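Local coordinates for protein membrane-bound lytic murein transglycosylase (Agrobacterium tumefaciens, PDB 2PNW) that probably cleaves the glycan strands of peptidoglycan without hydrolysis, as a membrane-bound lytic murein transglycosylase of the MltA family, at residues A[22-27]-A[70-75]; A[82-87]-A[362-367]; A[118-123]-A[172-177]; A[122-127]-A[165-170]. All blocks are in the same frame, centred on the assembly; numbering follows the deposited sequence.

Interaction 1: A[22-27]-A[70-75]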
loop_
_atom_site.group_PDB
_atom_site.type_symbol
_atom_site.label_atom_id
_atom_site.label_comp_id
_atom_site.label_asym_id
_atom_site.label_seq_id
_atom_site.Cartn_x
_atom_site.Cartn_y
_atom_site.Cartn_z
ATOM N N GLN A 22 -7.304 25.605 -0.763
ATOM C CA GLN A 22 -6.604 25.577 -2.041
ATOM C C GLN A 22 -6.601 24.188 -2.707
ATOM O O GLN A 22 -6.103 24.034 -3.826
ATOM C CB GLN A 22 -5.167 26.098 -1.871
ATOM C CG GLN A 22 -5.083 27.626 -1.597
ATOM C CD GLN A 22 -5.785 28.033 -0.315
ATOM O OE1 GLN A 22 -5.416 27.587 0.774
ATOM N NE2 GLN A 22 -6.810 28.884 -0.435
ATOM N N ASP A 23 -7.150 23.185 -2.019
ATOM C CA ASP A 23 -7.149 21.811 -2.546
ATOM C C ASP A 23 -8.313 21.580 -3.505
ATOM O O ASP A 23 -9.406 22.121 -3.314
ATOM C CB ASP A 23 -7.190 20.794 -1.393
ATOM C CG ASP A 23 -6.891 19.359 -1.855
ATOM O OD1 ASP A 23 -6.025 19.165 -2.747
ATOM O OD2 ASP A 23 -7.523 18.429 -1.314
ATOM N N ASP A 24 -8.068 20.790 -4.552
ATOM C CA ASP A 24 -9.102 20.393 -5.497
ATOM C C ASP A 24 -9.319 18.877 -5.375
ATOM O O ASP A 24 -8.608 18.111 -6.036
ATOM C CB ASP A 24 -8.692 20.738 -6.945
ATOM C CG ASP A 24 -9.689 20.211 -7.984
ATOM O OD1 ASP A 24 -10.749 19.655 -7.603
ATOM O OD2 ASP A 24 -9.415 20.341 -9.203
ATOM N N PRO A 25 -10.276 18.439 -4.532
ATOM C CA PRO A 25 -10.498 16.986 -4.341
ATOM C C PRO A 25 -11.461 16.306 -5.341
ATOM O O PRO A 25 -12.066 15.245 -5.021
ATOM C CB PRO A 25 -11.045 16.921 -2.904
ATOM C CG PRO A 25 -11.905 18.183 -2.805
ATOM C CD PRO A 25 -11.134 19.241 -3.630
ATOM N N ARG A 26 -11.606 16.869 -6.540
ATOM C CA ARG A 26 -12.553 16.300 -7.516
ATOM C C ARG A 26 -12.280 14.851 -7.909
ATOM O O ARG A 26 -13.227 14.122 -8.177
ATOM C CB ARG A 26 -12.689 17.184 -8.779
ATOM C CG ARG A 26 -13.673 18.322 -8.559
ATOM C CD ARG A 26 -13.785 19.223 -9.808
ATOM N NE ARG A 26 -12.510 19.878 -10.087
ATOM C CZ ARG A 26 -12.279 20.661 -11.140
ATOM N NH1 ARG A 26 -13.255 20.931 -12.001
ATOM N NH2 ARG A 26 -11.076 21.180 -11.313
ATOM N N LYS A 27 -11.012 14.434 -7.932
ATOM C CA LYS A 27 -10.695 13.032 -8.291
ATOM C C LYS A 27 -11.179 12.011 -7.251
ATOM O O LYS A 27 -11.214 10.806 -7.525
ATOM C CB LYS A 27 -9.202 12.839 -8.490
ATOM C CG LYS A 27 -8.654 13.500 -9.743
ATOM C CD LYS A 27 -7.175 13.173 -9.918
ATOM C CE LYS A 27 -6.629 13.928 -11.136
ATOM N NZ LYS A 27 -5.243 13.501 -11.449
ATOM N N ASN A 70 -19.168 20.084 -9.645
ATOM C CA ASN A 70 -18.722 20.645 -10.920
ATOM C C ASN A 70 -17.674 21.762 -10.804
ATOM O O ASN A 70 -17.502 22.547 -11.752
ATOM C CB ASN A 70 -19.920 21.168 -11.726
ATOM C CG ASN A 70 -20.731 20.054 -12.379
ATOM O OD1 ASN A 70 -20.174 19.145 -13.012
ATOM N ND2 ASN A 70 -22.062 20.136 -12.253
ATOM N N SER A 71 -16.998 21.843 -9.658
ATOM C CA SER A 71 -15.910 22.797 -9.431
ATOM C C SER A 71 -15.140 22.372 -8.182
ATOM O O SER A 71 -15.693 21.651 -7.356
ATOM C CB SER A 71 -16.483 24.193 -9.214
ATOM O OG SER A 71 -17.186 24.239 -7.987
ATOM N N PRO A 72 -13.872 22.811 -8.032
ATOM C CA PRO A 72 -13.151 22.543 -6.779
ATOM C C PRO A 72 -13.936 23.002 -5.553
ATOM O O PRO A 72 -13.980 22.292 -4.551
ATOM C CB PRO A 72 -11.860 23.351 -6.935
ATOM C CG PRO A 72 -11.634 23.369 -8.414
ATOM C CD PRO A 72 -13.008 23.489 -9.020
ATOM N N GLU A 73 -14.590 24.163 -5.656
ATOM C CA GLU A 73 -15.364 24.701 -4.534
ATOM C C GLU A 73 -16.535 23.794 -4.173
ATOM O O GLU A 73 -16.769 23.537 -3.000
ATOM C CB GLU A 73 -15.859 26.132 -4.828
ATOM C CG GLU A 73 -16.822 26.711 -3.775
ATOM C CD GLU A 73 -16.217 26.854 -2.375
ATOM O OE1 GLU A 73 -16.987 26.840 -1.381
ATOM O OE2 GLU A 73 -14.980 26.982 -2.246
ATOM N N GLN A 74 -17.266 23.313 -5.177
ATOM C CA GLN A 74 -18.394 22.396 -4.915
ATOM C C GLN A 74 -17.915 21.077 -4.302
ATOM O O GLN A 74 -18.587 20.494 -3.435
ATOM C CB GLN A 74 -19.174 22.126 -6.178
ATOM C CG GLN A 74 -20.139 23.255 -6.524
ATOM C CD GLN A 74 -20.725 23.100 -7.899
ATOM O OE1 GLN A 74 -20.591 22.055 -8.528
ATOM N NE2 GLN A 74 -21.381 24.149 -8.384
ATOM N N ALA A 75 -16.743 20.628 -4.741
ATOM C CA ALA A 75 -16.114 19.405 -4.190
ATOM C C ALA A 75 -15.756 19.561 -2.707
ATOM O O ALA A 75 -16.087 18.708 -1.883
ATOM C CB ALA A 75 -14.885 19.062 -4.999
#
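Arg26 lays its side chain across Ser71 and Pro72, where helix 72-82 starts. From CB the chain turns inward: CG comes within 3.8 Å of Ala75 CB, and CD rests against the carbonyl carbon of Ser71. The chain bends about the CG-CD bond (chi3 -64°), which sets NE beside Pro72; CZ follows, and Pro72 CD lies 3.6 Å from Arg26 CZ, over the centre of one guanidinium face, while the edge of the same group is taken by Asp24. Arg26 NE and NH2 grip the carboxylate side-on, the NH2 to Asp24 OD2 salt bridge measuring 2.8 Å. Asp24 OD1 also accepts from the backbone N of Arg26, an Asx turn, and its two donors approach from opposite faces of the carboxylate. The ion pair is thus fixed within its own loop and offers Pro72 a flat surface; Asp24 CG itself meets Pro72 CG at 3.7 Å. Beside it, Pro25 CG packs on Ala75 CB. No hydrogen bond joins the segments. Ser71 OG caps the helix by accepting from Gln74 N. The loop before helix 28-39 is thereby pressed onto the first turn of helix 72-82, with Pro25 also touching Leu319 of strand 316-324.

Interaction 2: A[82-87]-A[362-367]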
loop_
_atom_site.group_PDB
_atom_site.type_symbol
_atom_site.label_atom_id
_atom_site.label_comp_id
_atom_site.label_asym_id
_atom_site.label_seq_id
_atom_site.Cartn_x
_atom_site.Cartn_y
_atom_site.Cartn_z
ATOM N N ASN A 82 -20.963 17.344 4.771
ATOM C CA ASN A 82 -21.301 15.945 5.031
ATOM C C ASN A 82 -20.305 15.166 5.895
ATOM O O ASN A 82 -20.515 13.980 6.201
ATOM C CB ASN A 82 -21.547 15.234 3.696
ATOM C CG ASN A 82 -22.765 15.765 2.984
ATOM O OD1 ASN A 82 -23.869 15.770 3.543
ATOM N ND2 ASN A 82 -22.576 16.240 1.752
ATOM N N SER A 83 -19.237 15.838 6.316
ATOM C CA SER A 83 -18.254 15.203 7.185
ATOM C C SER A 83 -17.723 16.175 8.241
ATOM O O SER A 83 -17.877 17.401 8.116
ATOM C CB SER A 83 -17.108 14.621 6.358
ATOM O OG SER A 83 -16.308 15.651 5.779
ATOM N N VAL A 84 -17.098 15.621 9.275
ATOM C CA VAL A 84 -16.508 16.415 10.353
ATOM C C VAL A 84 -15.045 16.015 10.519
ATOM O O VAL A 84 -14.761 14.830 10.688
ATOM C CB VAL A 84 -17.245 16.165 11.679
ATOM C CG1 VAL A 84 -16.603 16.986 12.821
ATOM C CG2 VAL A 84 -18.735 16.475 11.541
ATOM N N PRO A 85 -14.111 17.000 10.487
ATOM C CA PRO A 85 -12.682 16.704 10.570
ATOM C C PRO A 85 -12.165 16.606 12.009
ATOM O O PRO A 85 -12.594 17.378 12.901
ATOM C CB PRO A 85 -12.030 17.901 9.870
ATOM C CG PRO A 85 -13.029 19.036 9.992
ATOM C CD PRO A 85 -14.367 18.455 10.407
ATOM N N PHE A 86 -11.232 15.682 12.213
ATOM C CA PHE A 86 -10.608 15.438 13.516
ATOM C C PHE A 86 -9.102 15.294 13.317
ATOM O O PHE A 86 -8.662 14.538 12.447
ATOM C CB PHE A 86 -11.125 14.131 14.113
ATOM C CG PHE A 86 -12.563 14.165 14.523
ATOM C CD1 PHE A 86 -12.906 14.311 15.860
ATOM C CD2 PHE A 86 -13.575 14.035 13.584
ATOM C CE1 PHE A 86 -14.237 14.332 16.255
ATOM C CE2 PHE A 86 -14.914 14.065 13.968
ATOM C CZ PHE A 86 -15.241 14.209 15.315
ATOM N N ARG A 87 -8.321 16.018 14.111
ATOM C CA ARG A 87 -6.869 15.854 14.122
ATOM C C ARG A 87 -6.540 14.544 14.818
ATOM O O ARG A 87 -7.056 14.265 15.902
ATOM C CB ARG A 87 -6.198 17.016 14.870
ATOM C CG ARG A 87 -4.672 17.025 14.791
ATOM C CD ARG A 87 -4.066 18.188 15.620
ATOM N NE ARG A 87 -4.194 19.461 14.901
ATOM C CZ ARG A 87 -5.013 20.444 15.261
ATOM N NH1 ARG A 87 -5.761 20.321 16.357
ATOM N NH2 ARG A 87 -5.078 21.557 14.532
ATOM N N LEU A 362 -14.801 12.331 9.311
ATOM C CA LEU A 362 -15.808 11.313 9.663
ATOM C C LEU A 362 -17.163 11.675 9.109
ATOM O O LEU A 362 -17.571 12.831 9.204
ATOM C CB LEU A 362 -15.912 11.123 11.182
ATOM C CG LEU A 362 -14.621 10.847 11.952
ATOM C CD1 LEU A 362 -14.936 10.499 13.391
ATOM C CD2 LEU A 362 -13.852 9.698 11.289
ATOM N N PRO A 363 -17.889 10.681 8.561
ATOM C CA PRO A 363 -19.274 10.877 8.163
ATOM C C PRO A 363 -20.024 11.473 9.355
ATOM O O PRO A 363 -19.785 11.069 10.514
ATOM C CB PRO A 363 -19.769 9.447 7.914
ATOM C CG PRO A 363 -18.541 8.658 7.562
ATOM C CD PRO A 363 -17.426 9.291 8.322
ATOM N N ARG A 364 -20.917 12.428 9.100
ATOM C CA ARG A 364 -21.418 13.226 10.220
ATOM C C ARG A 364 -22.265 12.467 11.249
ATOM O O ARG A 364 -22.207 12.803 12.429
ATOM C CB ARG A 364 -21.937 14.623 9.793
ATOM C CG ARG A 364 -23.346 14.732 9.309
ATOM C CD ARG A 364 -23.635 16.156 8.749
ATOM N NE ARG A 364 -23.354 17.223 9.711
ATOM C CZ ARG A 364 -22.268 18.003 9.705
ATOM N NH1 ARG A 364 -22.122 18.936 10.639
ATOM N NH2 ARG A 364 -21.316 17.856 8.777
ATOM N N ILE A 365 -22.952 11.397 10.842
ATOM C CA ILE A 365 -23.647 10.527 11.825
ATOM C C ILE A 365 -22.688 9.782 12.755
ATOM O O ILE A 365 -22.966 9.646 13.955
ATOM C CB ILE A 365 -24.649 9.496 11.199
ATOM C CG1 ILE A 365 -23.907 8.389 10.421
ATOM C CG2 ILE A 365 -25.725 10.214 10.356
ATOM C CD1 ILE A 365 -24.624 7.012 10.363
ATOM N N ALA A 366 -21.567 9.312 12.206
ATOM C CA ALA A 366 -20.543 8.623 12.995
ATOM C C ALA A 366 -19.802 9.574 13.914
ATOM O O ALA A 366 -19.333 9.178 14.981
ATOM C CB ALA A 366 -19.549 7.921 12.091
ATOM N N ALA A 367 -19.670 10.823 13.481
ATOM C CA ALA A 367 -18.823 11.788 14.164
ATOM C C ALA A 367 -19.286 12.100 15.595
ATOM O O ALA A 367 -18.463 12.378 16.473
ATOM C CB ALA A 367 -18.724 13.071 13.335
HETATM O O HOH W 1 -22.640 12.283 6.224
#
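Phe86 and Leu362 meet at about a right angle, the CD2-CE2 side of the ring set against the leucine branch. Phe86 CE2 lies 3.6 Å from Leu362 CD1, and Phe86 CD2 is almost as near Leu362 CG. Leu362 CG stands anti to its own carbonyl carbon (chi1 -52°), beside the backbone N, where it can reach the ring. Ala367 closes in, its CB touching Val84 CB at 3.8 Å. Strands 83-89 and 353-363 run antiparallel here, the latter probably part of the double-psi beta-barrel-like 3D domain, so an early strand is joined to it. Val84 and Leu362 are a hydrogen-bonded pair with side chains on one face: Val84 N donates to Leu362 O at 2.8 Å, and Leu362 N to Val84 O at 2.9 Å. Ser83 and Pro363 follow as a non-hydrogen-bonded pair. Beyond them, where the chain enters a weakly bonded helical turn, Arg364 N makes a weak bond to Asn82 O, which also accepts from a water. The Arg364 side chain crosses Val84 at about a right angle, Val84 CG2 lying over one guanidinium face, 4.0 Å from Arg364 NH2. Ser83 OG turns to the carbonyl of Phe79 in the preceding helix.

Interaction 3: A[118-123]-A[172-177]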
loop_
_atom_site.group_PDB
_atom_site.type_symbol
_atom_site.label_atom_id
_atom_site.label_comp_id
_atom_site.label_asym_id
_atom_site.label_seq_id
_atom_site.Cartn_x
_atom_site.Cartn_y
_atom_site.Cartn_z
ATOM N N TYR A 118 14.427 -14.625 -13.299
ATOM C CA TYR A 118 13.812 -14.478 -11.980
ATOM C C TYR A 118 12.302 -14.569 -12.082
ATOM O O TYR A 118 11.665 -13.613 -12.513
ATOM C CB TYR A 118 14.216 -13.143 -11.342
ATOM C CG TYR A 118 15.722 -12.990 -11.233
ATOM C CD1 TYR A 118 16.461 -13.852 -10.409
ATOM C CD2 TYR A 118 16.406 -11.999 -11.955
ATOM C CE1 TYR A 118 17.864 -13.732 -10.299
ATOM C CE2 TYR A 118 17.829 -11.870 -11.860
ATOM C CZ TYR A 118 18.524 -12.745 -11.013
ATOM O OH TYR A 118 19.901 -12.645 -10.883
ATOM N N PRO A 119 11.745 -15.724 -11.700
ATOM C CA PRO A 119 10.302 -15.920 -11.887
ATOM C C PRO A 119 9.456 -14.989 -11.015
ATOM O O PRO A 119 9.885 -14.558 -9.922
ATOM C CB PRO A 119 10.094 -17.377 -11.489
ATOM C CG PRO A 119 11.247 -17.680 -10.511
ATOM C CD PRO A 119 12.411 -16.911 -11.123
ATOM N N ILE A 120 8.250 -14.708 -11.506
ATOM C CA ILE A 120 7.217 -14.026 -10.749
ATOM C C ILE A 120 6.104 -15.057 -10.608
ATOM O O ILE A 120 5.666 -15.614 -11.608
ATOM C CB ILE A 120 6.693 -12.801 -11.523
ATOM C CG1 ILE A 120 7.861 -11.847 -11.829
ATOM C CG2 ILE A 120 5.627 -12.095 -10.697
ATOM C CD1 ILE A 120 7.489 -10.665 -12.767
ATOM N N TYR A 121 5.680 -15.353 -9.372
ATOM C CA TYR A 121 4.797 -16.496 -9.130
ATOM C C TYR A 121 3.365 -16.111 -8.781
ATOM O O TYR A 121 3.146 -15.148 -8.034
ATOM C CB TYR A 121 5.333 -17.311 -7.954
ATOM C CG TYR A 121 6.578 -18.126 -8.254
ATOM C CD1 TYR A 121 6.543 -19.200 -9.158
ATOM C CD2 TYR A 121 7.793 -17.826 -7.613
ATOM C CE1 TYR A 121 7.708 -19.972 -9.418
ATOM C CE2 TYR A 121 8.965 -18.583 -7.867
ATOM C CZ TYR A 121 8.908 -19.654 -8.752
ATOM O OH TYR A 121 10.060 -20.395 -8.979
ATOM N N ARG A 122 2.406 -16.896 -9.286
ATOM C CA ARG A 122 1.018 -16.840 -8.807
ATOM C C ARG A 122 0.951 -17.593 -7.491
ATOM O O ARG A 122 1.900 -18.292 -7.117
ATOM C CB ARG A 122 0.059 -17.612 -9.741
ATOM C CG ARG A 122 -0.083 -17.145 -11.149
ATOM C CD ARG A 122 -1.196 -18.007 -11.822
ATOM N NE ARG A 122 -0.735 -19.287 -12.356
ATOM C CZ ARG A 122 -1.021 -20.481 -11.843
ATOM N NH1 ARG A 122 -1.804 -20.588 -10.767
ATOM N NH2 ARG A 122 -0.566 -21.585 -12.432
ATOM N N ARG A 123 -0.203 -17.508 -6.815
ATOM C CA ARG A 123 -0.361 -18.198 -5.541
ATOM C C ARG A 123 -0.403 -19.724 -5.731
ATOM O O ARG A 123 -1.254 -20.240 -6.474
ATOM C CB ARG A 123 -1.653 -17.726 -4.873
ATOM C CG ARG A 123 -1.858 -18.299 -3.478
ATOM C CD ARG A 123 -3.234 -17.851 -2.984
ATOM N NE ARG A 123 -3.479 -18.353 -1.631
ATOM C CZ ARG A 123 -4.350 -17.805 -0.787
ATOM N NH1 ARG A 123 -5.067 -16.735 -1.153
ATOM N NH2 ARG A 123 -4.498 -18.349 0.428
ATOM N N LEU A 172 3.733 -22.290 -12.268
ATOM C CA LEU A 172 3.254 -21.186 -11.436
ATOM C C LEU A 172 3.735 -19.795 -11.829
ATOM O O LEU A 172 3.325 -18.806 -11.219
ATOM C CB LEU A 172 3.606 -21.458 -9.961
ATOM C CG LEU A 172 2.863 -22.630 -9.304
ATOM C CD1 LEU A 172 3.515 -22.976 -7.948
ATOM C CD2 LEU A 172 1.368 -22.251 -9.135
ATOM N N GLU A 173 4.580 -19.694 -12.856
ATOM C CA GLU A 173 5.172 -18.413 -13.220
ATOM C C GLU A 173 4.195 -17.603 -14.072
ATOM O O GLU A 173 3.564 -18.157 -14.991
ATOM C CB GLU A 173 6.497 -18.622 -14.001
ATOM C CG GLU A 173 7.547 -19.503 -13.260
ATOM C CD GLU A 173 7.398 -21.002 -13.463
ATOM O OE1 GLU A 173 6.505 -21.452 -14.249
ATOM O OE2 GLU A 173 8.167 -21.754 -12.800
ATOM N N ILE A 174 4.075 -16.322 -13.746
ATOM C CA ILE A 174 3.371 -15.321 -14.567
ATOM C C ILE A 174 4.301 -14.833 -15.689
ATOM O O ILE A 174 3.876 -14.677 -16.832
ATOM C CB ILE A 174 2.932 -14.130 -13.681
ATOM C CG1 ILE A 174 1.927 -14.601 -12.608
ATOM C CG2 ILE A 174 2.332 -12.950 -14.524
ATOM C CD1 ILE A 174 1.674 -13.592 -11.492
ATOM N N ALA A 175 5.572 -14.613 -15.345
ATOM C CA ALA A 175 6.614 -14.124 -16.257
ATOM C C ALA A 175 7.964 -14.222 -15.540
ATOM O O ALA A 175 8.004 -14.599 -14.365
ATOM C CB ALA A 175 6.344 -12.656 -16.691
ATOM N N TRP A 176 9.046 -13.855 -16.243
ATOM C CA TRP A 176 10.404 -13.873 -15.699
ATOM C C TRP A 176 11.033 -12.509 -15.845
ATOM O O TRP A 176 11.041 -11.946 -16.935
ATOM C CB TRP A 176 11.277 -14.890 -16.451
ATOM C CG TRP A 176 11.120 -16.287 -15.984
ATOM C CD1 TRP A 176 11.891 -16.935 -15.036
ATOM C CD2 TRP A 176 10.154 -17.231 -16.426
ATOM N NE1 TRP A 176 11.451 -18.220 -14.870
ATOM C CE2 TRP A 176 10.389 -18.428 -15.717
ATOM C CE3 TRP A 176 9.119 -17.184 -17.358
ATOM C CZ2 TRP A 176 9.635 -19.565 -15.918
ATOM C CZ3 TRP A 176 8.349 -18.301 -17.540
ATOM C CH2 TRP A 176 8.599 -19.479 -16.819
ATOM N N ALA A 177 11.558 -11.975 -14.748
ATOM C CA ALA A 177 12.239 -10.673 -14.738
ATOM C C ALA A 177 13.746 -10.892 -14.968
ATOM O O ALA A 177 14.239 -12.014 -14.863
ATOM C CB ALA A 177 12.000 -9.977 -13.397
HETATM O O HOH W 2 10.336 -21.313 -11.414
HETATM O O HOH W 3 0.874 -19.048 -14.743
#
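Trp176 and Pro119 anchor a cluster on one face of this antiparallel pair: Pro119 CA lies over one face of the indole, and Trp176 CD1 comes within 3.6 Å of Pro119 N. Trp176 CG is anti to its carbonyl carbon (chi1 -82°), beside the backbone N, on the side where Pro119 lies. Glu173 CB sits toward the rim of one indole face, and Glu173 CG is 3.8 Å from Pro119 CB, which lies over one face of the Tyr121 ring, toward its rim. Tyr121 and Glu173 extend alongside each other, their flat groups turned 42° apart. One residue along from Pro119 and Trp176, Tyr118 and Ala177 exchange backbone bonds, their side chains on the opposite face. The corner is held by Ile174 N, 2.8 Å from Ile120 O. Water enters at the polar margins: one molecule links Tyr121 OH to Glu173 OE2, another accepts from Arg122 NE and donates to Glu173 O. Exposed Arg122 lies over buried Leu172, whose CD2 is under one guanidinium face, and its CG packs closely on Ile174 CG1, at 3.6 Å. The buried side is that of Ile120, Ala175 and Ala177, which face strand 96-109; Ile120 and Ile174 also meet Phe261 of strand 259-263.

Interaction 4: A[122-127]-A[165-170]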
loop_
_atom_site.group_PDB
_atom_site.type_symbol
_atom_site.label_atom_id
_atom_site.label_comp_id
_atom_site.label_asym_id
_atom_site.label_seq_id
_atom_site.Cartn_x
_atom_site.Cartn_y
_atom_site.Cartn_z
ATOM N N ARG A 122 2.406 -16.896 -9.286
ATOM C CA ARG A 122 1.018 -16.840 -8.807
ATOM C C ARG A 122 0.951 -17.593 -7.491
ATOM O O ARG A 122 1.900 -18.292 -7.117
ATOM C CB ARG A 122 0.059 -17.612 -9.741
ATOM C CG ARG A 122 -0.083 -17.145 -11.149
ATOM C CD ARG A 122 -1.196 -18.007 -11.822
ATOM N NE ARG A 122 -0.735 -19.287 -12.356
ATOM C CZ ARG A 122 -1.021 -20.481 -11.843
ATOM N NH1 ARG A 122 -1.804 -20.588 -10.767
ATOM N NH2 ARG A 122 -0.566 -21.585 -12.432
ATOM N N ARG A 123 -0.203 -17.508 -6.815
ATOM C CA ARG A 123 -0.361 -18.198 -5.541
ATOM C C ARG A 123 -0.403 -19.724 -5.731
ATOM O O ARG A 123 -1.254 -20.240 -6.474
ATOM C CB ARG A 123 -1.653 -17.726 -4.873
ATOM C CG ARG A 123 -1.858 -18.299 -3.478
ATOM C CD ARG A 123 -3.234 -17.851 -2.984
ATOM N NE ARG A 123 -3.479 -18.353 -1.631
ATOM C CZ ARG A 123 -4.350 -17.805 -0.787
ATOM N NH1 ARG A 123 -5.067 -16.735 -1.153
ATOM N NH2 ARG A 123 -4.498 -18.349 0.428
ATOM N N PRO A 124 0.504 -20.459 -5.054
ATOM C CA PRO A 124 0.488 -21.935 -5.094
ATOM C C PRO A 124 -0.792 -22.451 -4.438
ATOM O O PRO A 124 -1.230 -21.874 -3.449
ATOM C CB PRO A 124 1.689 -22.321 -4.218
ATOM C CG PRO A 124 2.584 -21.088 -4.223
ATOM C CD PRO A 124 1.621 -19.946 -4.231
ATOM N N PRO A 125 -1.357 -23.565 -4.947
ATOM C CA PRO A 125 -2.634 -24.055 -4.398
ATOM C C PRO A 125 -2.502 -24.567 -2.945
ATOM O O PRO A 125 -3.510 -24.714 -2.247
ATOM C CB PRO A 125 -3.007 -25.207 -5.353
ATOM C CG PRO A 125 -1.657 -25.684 -5.893
ATOM C CD PRO A 125 -0.831 -24.436 -6.024
ATOM N N GLU A 126 -1.267 -24.851 -2.502
ATOM C CA GLU A 126 -1.039 -25.352 -1.146
ATOM C C GLU A 126 -0.847 -24.222 -0.147
ATOM O O GLU A 126 -0.663 -24.474 1.034
ATOM C CB GLU A 126 0.134 -26.361 -1.086
ATOM C CG GLU A 126 1.552 -25.741 -1.229
ATOM C CD GLU A 126 2.023 -25.521 -2.690
ATOM O OE1 GLU A 126 1.212 -25.617 -3.655
ATOM O OE2 GLU A 126 3.237 -25.234 -2.869
ATOM N N LEU A 127 -0.857 -22.979 -0.622
ATOM C CA LEU A 127 -0.692 -21.826 0.263
ATOM C C LEU A 127 -2.082 -21.430 0.741
ATOM O O LEU A 127 -2.807 -20.672 0.076
ATOM C CB LEU A 127 -0.001 -20.645 -0.434
ATOM C CG LEU A 127 0.289 -19.416 0.461
ATOM C CD1 LEU A 127 1.344 -19.745 1.547
ATOM C CD2 LEU A 127 0.792 -18.293 -0.439
ATOM N N GLY A 165 14.643 -22.109 -5.548
ATOM C CA GLY A 165 13.961 -22.973 -6.528
ATOM C C GLY A 165 12.872 -23.940 -6.067
ATOM O O GLY A 165 12.484 -24.839 -6.827
ATOM N N CYS A 166 12.315 -23.765 -4.877
ATOM C CA CYS A 166 11.402 -24.823 -4.386
ATOM C C CYS A 166 10.053 -24.888 -5.127
ATOM O O CYS A 166 9.292 -25.859 -4.946
ATOM C CB CYS A 166 11.194 -24.740 -2.870
ATOM S SG CYS A 166 10.302 -23.274 -2.316
ATOM N N LEU A 167 9.746 -23.873 -5.931
ATOM C CA LEU A 167 8.468 -23.821 -6.690
ATOM C C LEU A 167 8.611 -24.097 -8.195
ATOM O O LEU A 167 7.641 -23.983 -8.956
ATOM C CB LEU A 167 7.781 -22.465 -6.491
ATOM C CG LEU A 167 7.368 -22.082 -5.055
ATOM C CD1 LEU A 167 6.658 -20.699 -5.054
ATOM C CD2 LEU A 167 6.481 -23.140 -4.405
ATOM N N ARG A 168 9.826 -24.420 -8.634
ATOM C CA ARG A 168 10.105 -24.620 -10.067
ATOM C C ARG A 168 9.366 -25.808 -10.669
ATOM O O ARG A 168 9.129 -26.807 -9.993
ATOM C CB ARG A 168 11.606 -24.871 -10.299
ATOM C CG ARG A 168 12.511 -23.687 -10.043
ATOM C CD ARG A 168 13.948 -24.084 -10.391
ATOM N NE ARG A 168 14.168 -24.032 -11.846
ATOM C CZ ARG A 168 15.046 -24.777 -12.523
ATOM N NH1 ARG A 168 15.807 -25.678 -11.898
ATOM N NH2 ARG A 168 15.157 -24.629 -13.838
ATOM N N GLY A 169 9.042 -25.699 -11.952
ATOM C CA GLY A 169 8.529 -26.836 -12.713
ATOM C C GLY A 169 7.068 -27.148 -12.448
ATOM O O GLY A 169 6.605 -28.263 -12.706
ATOM N N ARG A 170 6.327 -26.158 -11.965
ATOM C CA ARG A 170 4.929 -26.381 -11.593
ATOM C C ARG A 170 3.955 -25.512 -12.376
ATOM O O ARG A 170 2.749 -25.533 -12.123
ATOM C CB ARG A 170 4.774 -26.167 -10.084
ATOM C CG ARG A 170 5.560 -27.220 -9.264
ATOM C CD ARG A 170 5.316 -27.093 -7.775
ATOM N NE ARG A 170 3.884 -27.096 -7.476
ATOM C CZ ARG A 170 3.371 -26.585 -6.359
ATOM N NH1 ARG A 170 4.188 -26.048 -5.438
ATOM N NH2 ARG A 170 2.051 -26.615 -6.158
#
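Glu126 and Arg170 bridge two irregular loops, each folded by a type I beta turn, Pro124 to Leu127 and Gly165 to Arg168, with the nearest CA atoms, those of Pro124 and Leu167, a full 8.4 Å apart. Side chains therefore span the gap. Glu126 CG lies between its backbone N and carbonyl carbon (chi1 73°), and a bend at chi2 then turns CD to Arg170. Carboxylate and guanidinium meet tip to tip, gripped end-on: Arg170 NH2 meets Glu126 OE1 at 2.8 Å and Arg170 NH1 meets Glu126 OE2 at 2.9 Å. Both bonds are nearly straight, 169° or better, and both oxygens are approached on their syn sides. The acceptors lie close to the guanidinium plane, yet the two flat groups are turned 32° apart, so the pair is twisted. Pro125 flanks the ion pair, its CD 3.6 Å from Arg170 NH2. Behind it Pro124 and Leu167 cross at about a right angle, a light contact of 4.2 Å between Pro124 CG and Leu167 CD1. Arg123 is directed away and binds within its own loop, NE and NH2 both donating to Leu127 O, with Asp129 as a further salt-bridge partner for NH2. Gly165, with positive phi, ends helix 159-163 in a Schellman motif. The salt bridge thus ties the loop leading into strand 127-129 to the one running on to strand 173-177, while Pro124 and Leu167 both rest on Phe260 of strand 259-263.

In the fold
From the N terminus, interaction 1 closes first, bringing the start of helix 72-82 back onto the loop before helix 28-39 after an excursion of helices and loops without strand. That helix runs straight into strand 83-89, where interaction 2 opens; it closes only near the C terminus, pairing early and late strands on one side of the chain's centre. Interactions 3 and 4 both fall within the long span it encloses, on the opposite side, their centres about 44 and 46 Å from that of interaction 2. They share Arg122 and Arg123, and the loop of 4 closes a little earlier, inside that of 3, though the two overlap at their start. Both belong to the MltA-specific insert, and Tyr121 packs on Leu167 between them.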